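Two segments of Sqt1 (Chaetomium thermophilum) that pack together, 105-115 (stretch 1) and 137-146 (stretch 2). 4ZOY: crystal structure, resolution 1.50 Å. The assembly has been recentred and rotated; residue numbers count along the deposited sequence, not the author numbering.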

# COMPACT_ATOMS: atom_id res chain seq x y z
N LEU A 105 -1.36 -16.67 -1.52
CA LEU A 105 -1.36 -15.54 -2.44
C LEU A 105 -2.81 -15.26 -2.77
O LEU A 105 -3.55 -16.16 -3.16
CB LEU A 105 -0.57 -15.87 -3.71
CG LEU A 105 -0.65 -14.85 -4.85
CD1 LEU A 105 -0.08 -13.50 -4.43
CD2 LEU A 105 0.08 -15.39 -6.08
N VAL A 106 -3.22 -14.00 -2.64
CA VAL A 106 -4.60 -13.64 -2.85
C VAL A 106 -4.71 -12.55 -3.90
O VAL A 106 -4.00 -11.55 -3.85
CB VAL A 106 -5.25 -13.17 -1.53
CG1 VAL A 106 -6.74 -12.99 -1.71
CG2 VAL A 106 -4.97 -14.17 -0.39
N SER A 107 -5.59 -12.77 -4.88
CA SER A 107 -5.83 -11.75 -5.90
C SER A 107 -7.24 -11.18 -5.76
O SER A 107 -8.18 -11.88 -5.38
CB SER A 107 -5.61 -12.33 -7.30
OG SER A 107 -6.47 -13.44 -7.52
N GLY A 108 -7.38 -9.89 -6.05
CA GLY A 108 -8.65 -9.21 -5.90
C GLY A 108 -8.94 -8.38 -7.12
O GLY A 108 -8.09 -7.62 -7.57
N GLY A 109 -10.14 -8.52 -7.66
CA GLY A 109 -10.43 -7.86 -8.92
C GLY A 109 -11.50 -6.79 -8.91
O GLY A 109 -12.27 -6.64 -7.95
N MET A 110 -11.56 -6.05 -10.01
CA MET A 110 -12.63 -5.11 -10.29
C MET A 110 -13.93 -5.87 -10.58
O MET A 110 -14.98 -5.26 -10.78
CB MET A 110 -12.25 -4.22 -11.47
CG MET A 110 -11.07 -3.30 -11.17
SD MET A 110 -11.51 -2.11 -9.90
CE MET A 110 -12.81 -1.22 -10.74
N ASP A 111 -13.84 -7.19 -10.61
CA ASP A 111 -15.00 -8.06 -10.69
C ASP A 111 -15.50 -8.46 -9.31
O ASP A 111 -16.49 -9.18 -9.18
CB ASP A 111 -14.70 -9.31 -11.53
CG ASP A 111 -13.44 -10.06 -11.07
OD1 ASP A 111 -12.85 -9.71 -10.02
OD2 ASP A 111 -13.04 -11.02 -11.76
N GLY A 112 -14.80 -8.01 -8.27
CA GLY A 112 -15.19 -8.34 -6.90
C GLY A 112 -14.72 -9.71 -6.45
O GLY A 112 -14.93 -10.10 -5.30
N ARG A 113 -14.08 -10.45 -7.35
CA ARG A 113 -13.59 -11.77 -6.99
C ARG A 113 -12.32 -11.70 -6.15
O ARG A 113 -11.38 -10.97 -6.48
CB ARG A 113 -13.30 -12.61 -8.24
CG ARG A 113 -14.51 -12.87 -9.11
CD ARG A 113 -14.12 -13.68 -10.33
NE ARG A 113 -14.99 -13.39 -11.47
CZ ARG A 113 -16.10 -14.05 -11.75
NH1 ARG A 113 -16.49 -15.05 -10.96
NH2 ARG A 113 -16.84 -13.72 -12.80
N MET A 114 -12.32 -12.46 -5.07
CA MET A 114 -11.12 -12.69 -4.28
C MET A 114 -10.70 -14.14 -4.48
O MET A 114 -11.39 -15.06 -4.05
CB MET A 114 -11.36 -12.39 -2.80
CG MET A 114 -10.12 -12.57 -1.95
SD MET A 114 -10.35 -12.29 -0.17
CE MET A 114 -11.31 -13.75 0.28
N ARG A 115 -9.57 -14.35 -5.16
CA ARG A 115 -9.10 -15.71 -5.42
C ARG A 115 -7.94 -16.04 -4.52
O ARG A 115 -6.97 -15.28 -4.41
CB ARG A 115 -8.71 -15.87 -6.89
CG ARG A 115 -9.92 -15.73 -7.80
CD ARG A 115 -9.58 -15.87 -9.28
NE ARG A 115 -8.97 -17.15 -9.61
CZ ARG A 115 -9.66 -18.25 -9.90
NH1 ARG A 115 -10.99 -18.23 -9.87
NH2 ARG A 115 -9.02 -19.37 -10.21
N GLN A 137 -16.78 -13.83 -3.49
CA GLN A 137 -17.24 -12.65 -4.22
C GLN A 137 -18.38 -11.95 -3.49
O GLN A 137 -19.53 -11.95 -3.94
CB GLN A 137 -17.68 -13.04 -5.64
CG GLN A 137 -17.89 -11.85 -6.58
CD GLN A 137 -18.30 -12.28 -7.98
OE1 GLN A 137 -18.55 -13.45 -8.23
NE2 GLN A 137 -18.34 -11.32 -8.90
N GLU A 138 -18.06 -11.34 -2.35
CA GLU A 138 -19.06 -10.68 -1.52
C GLU A 138 -19.36 -9.24 -1.96
O GLU A 138 -20.35 -8.66 -1.52
CB GLU A 138 -18.62 -10.67 -0.06
CG GLU A 138 -18.33 -12.04 0.55
CD GLU A 138 -19.59 -12.84 0.86
OE1 GLU A 138 -20.71 -12.29 0.73
OE2 GLU A 138 -19.45 -14.02 1.24
N THR A 139 -18.49 -8.67 -2.78
CA THR A 139 -18.68 -7.30 -3.27
C THR A 139 -18.53 -7.26 -4.78
O THR A 139 -18.13 -8.25 -5.39
CB THR A 139 -17.66 -6.32 -2.64
OG1 THR A 139 -16.37 -6.50 -3.24
CG2 THR A 139 -17.56 -6.54 -1.13
N GLU A 140 -18.81 -6.10 -5.38
CA GLU A 140 -18.72 -5.95 -6.83
C GLU A 140 -17.34 -5.48 -7.30
O GLU A 140 -16.94 -5.76 -8.43
CB GLU A 140 -19.79 -4.97 -7.33
CG GLU A 140 -21.21 -5.45 -7.09
CD GLU A 140 -22.27 -4.52 -7.66
OE1 GLU A 140 -21.97 -3.33 -7.90
OE2 GLU A 140 -23.41 -4.98 -7.87
N GLU A 141 -16.61 -4.77 -6.44
CA GLU A 141 -15.30 -4.23 -6.82
C GLU A 141 -14.38 -4.12 -5.60
O GLU A 141 -14.70 -3.41 -4.66
CB GLU A 141 -15.44 -2.85 -7.47
CG GLU A 141 -15.95 -2.86 -8.90
CD GLU A 141 -16.17 -1.46 -9.46
OE1 GLU A 141 -15.64 -0.48 -8.89
OE2 GLU A 141 -16.87 -1.35 -10.49
N ILE A 142 -13.24 -4.81 -5.65
CA ILE A 142 -12.22 -4.71 -4.60
C ILE A 142 -11.22 -3.58 -4.87
O ILE A 142 -10.58 -3.56 -5.92
CB ILE A 142 -11.46 -6.02 -4.47
CG1 ILE A 142 -12.40 -7.12 -3.95
CG2 ILE A 142 -10.27 -5.86 -3.52
CD1 ILE A 142 -11.87 -8.52 -4.10
N ASN A 143 -11.07 -2.67 -3.91
CA ASN A 143 -10.20 -1.51 -4.08
C ASN A 143 -8.79 -1.69 -3.52
O ASN A 143 -7.83 -1.10 -4.03
CB ASN A 143 -10.84 -0.28 -3.44
CG ASN A 143 -12.02 0.22 -4.22
OD1 ASN A 143 -12.14 -0.08 -5.41
ND2 ASN A 143 -12.90 0.97 -3.58
N TRP A 144 -8.65 -2.51 -2.48
CA TRP A 144 -7.36 -2.70 -1.82
C TRP A 144 -7.39 -3.94 -0.93
O TRP A 144 -8.46 -4.37 -0.50
CB TRP A 144 -6.96 -1.46 -0.99
CG TRP A 144 -7.98 -1.06 0.05
CD1 TRP A 144 -8.96 -0.11 -0.09
CD2 TRP A 144 -8.15 -1.61 1.37
NE1 TRP A 144 -9.70 -0.01 1.06
CE2 TRP A 144 -9.23 -0.93 1.97
CE3 TRP A 144 -7.47 -2.59 2.10
CZ2 TRP A 144 -9.67 -1.22 3.26
CZ3 TRP A 144 -7.90 -2.87 3.39
CH2 TRP A 144 -8.99 -2.19 3.95
N PHE A 145 -6.20 -4.48 -0.69
CA PHE A 145 -5.94 -5.54 0.29
C PHE A 145 -4.98 -5.03 1.34
O PHE A 145 -4.08 -4.25 1.02
CB PHE A 145 -5.28 -6.77 -0.33
CG PHE A 145 -6.19 -7.65 -1.13
CD1 PHE A 145 -7.55 -7.67 -0.94
CD2 PHE A 145 -5.63 -8.50 -2.08
CE1 PHE A 145 -8.36 -8.52 -1.70
CE2 PHE A 145 -6.43 -9.34 -2.82
CZ PHE A 145 -7.79 -9.36 -2.63
N ALA A 146 -5.08 -5.54 2.56
CA ALA A 146 -4.03 -5.31 3.56
C ALA A 146 -3.94 -6.53 4.47
O ALA A 146 -4.92 -6.87 5.13
CB ALA A 146 -4.32 -4.05 4.38
O HOH W 1 -15.70 -9.17 -2.97

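Stretch 1 is a hairpin: strand 105-109 runs into a type I beta turn from Gly109 to Gly112, and the chain returns as a second strand from Met114. Stretch 2 packs against this hairpin, and the residues that cover the most surface, Ile142, Gln137 and Phe145, grip it at different points.

Ile142 holds the base of the turn by both backbone and side chain. Its N donates a hydrogen bond to Gly109 O (3.1 Å, nearly straight at 167°), an oxygen that also accepts from Gly112 N within the turn at 2.9 Å. Its CA-to-CB bond points toward the hairpin, and with chi1 in m and chi2 in t the CD1 methyl lies 3.5 Å from Arg113 O, 3.8 Å from Gly108 CA and 4.1 Å from Met114 CB. A branched, apolar side chain suits this buried site, where its neighbours are largely backbone and methylene groups.

Phe145, three residues further along the strand, also points toward stretch 1. Its ring edge meets the backbone of the first strand, with CE2 3.4 Å from Val106 O, while Val106 CG1 packs 3.8 Å from the same CE2. The tip of the ring fits over Gly108, CZ lying 3.4 Å from its CA; a CB there would fall only 2.4 Å from CZ, so the missing side chain makes room for the aromatic one. Met114, extended through chi1 and chi2, adds its CG at 4.0 Å from Phe145 CZ, and its SD lies 5.3 Å from the centroid of the Phe145 ring in an oblique position.

At the far end, Gln137 reaches out with chi1 and chi2 both t, and its NE2 donates to Asp111 O at 2.8 Å. An amide suits this exposed position because its NH2 can donate to a turn carbonyl, which a carboxylate could not do. Asp111 in turn braces the hairpin: its OD1 accepts from Arg113 N at 3.0 Å, and its OD2 forms a salt bridge with Arg113 NE at 3.1 Å.

Between these anchors, Gly112 lets the backbones close to a CA separation of 4.1 Å from Glu141. Its phi of 82° itself calls for glycine, and a CB would come within 2.0 Å of Thr139 O. Instead, Gly112 CA makes a CA-H...O contact with Thr139 O at 3.3 Å. A water completes the junction, donating to Gly112 O (2.6 Å from the water O) and accepting from Thr139 N (2.8 Å from the water O).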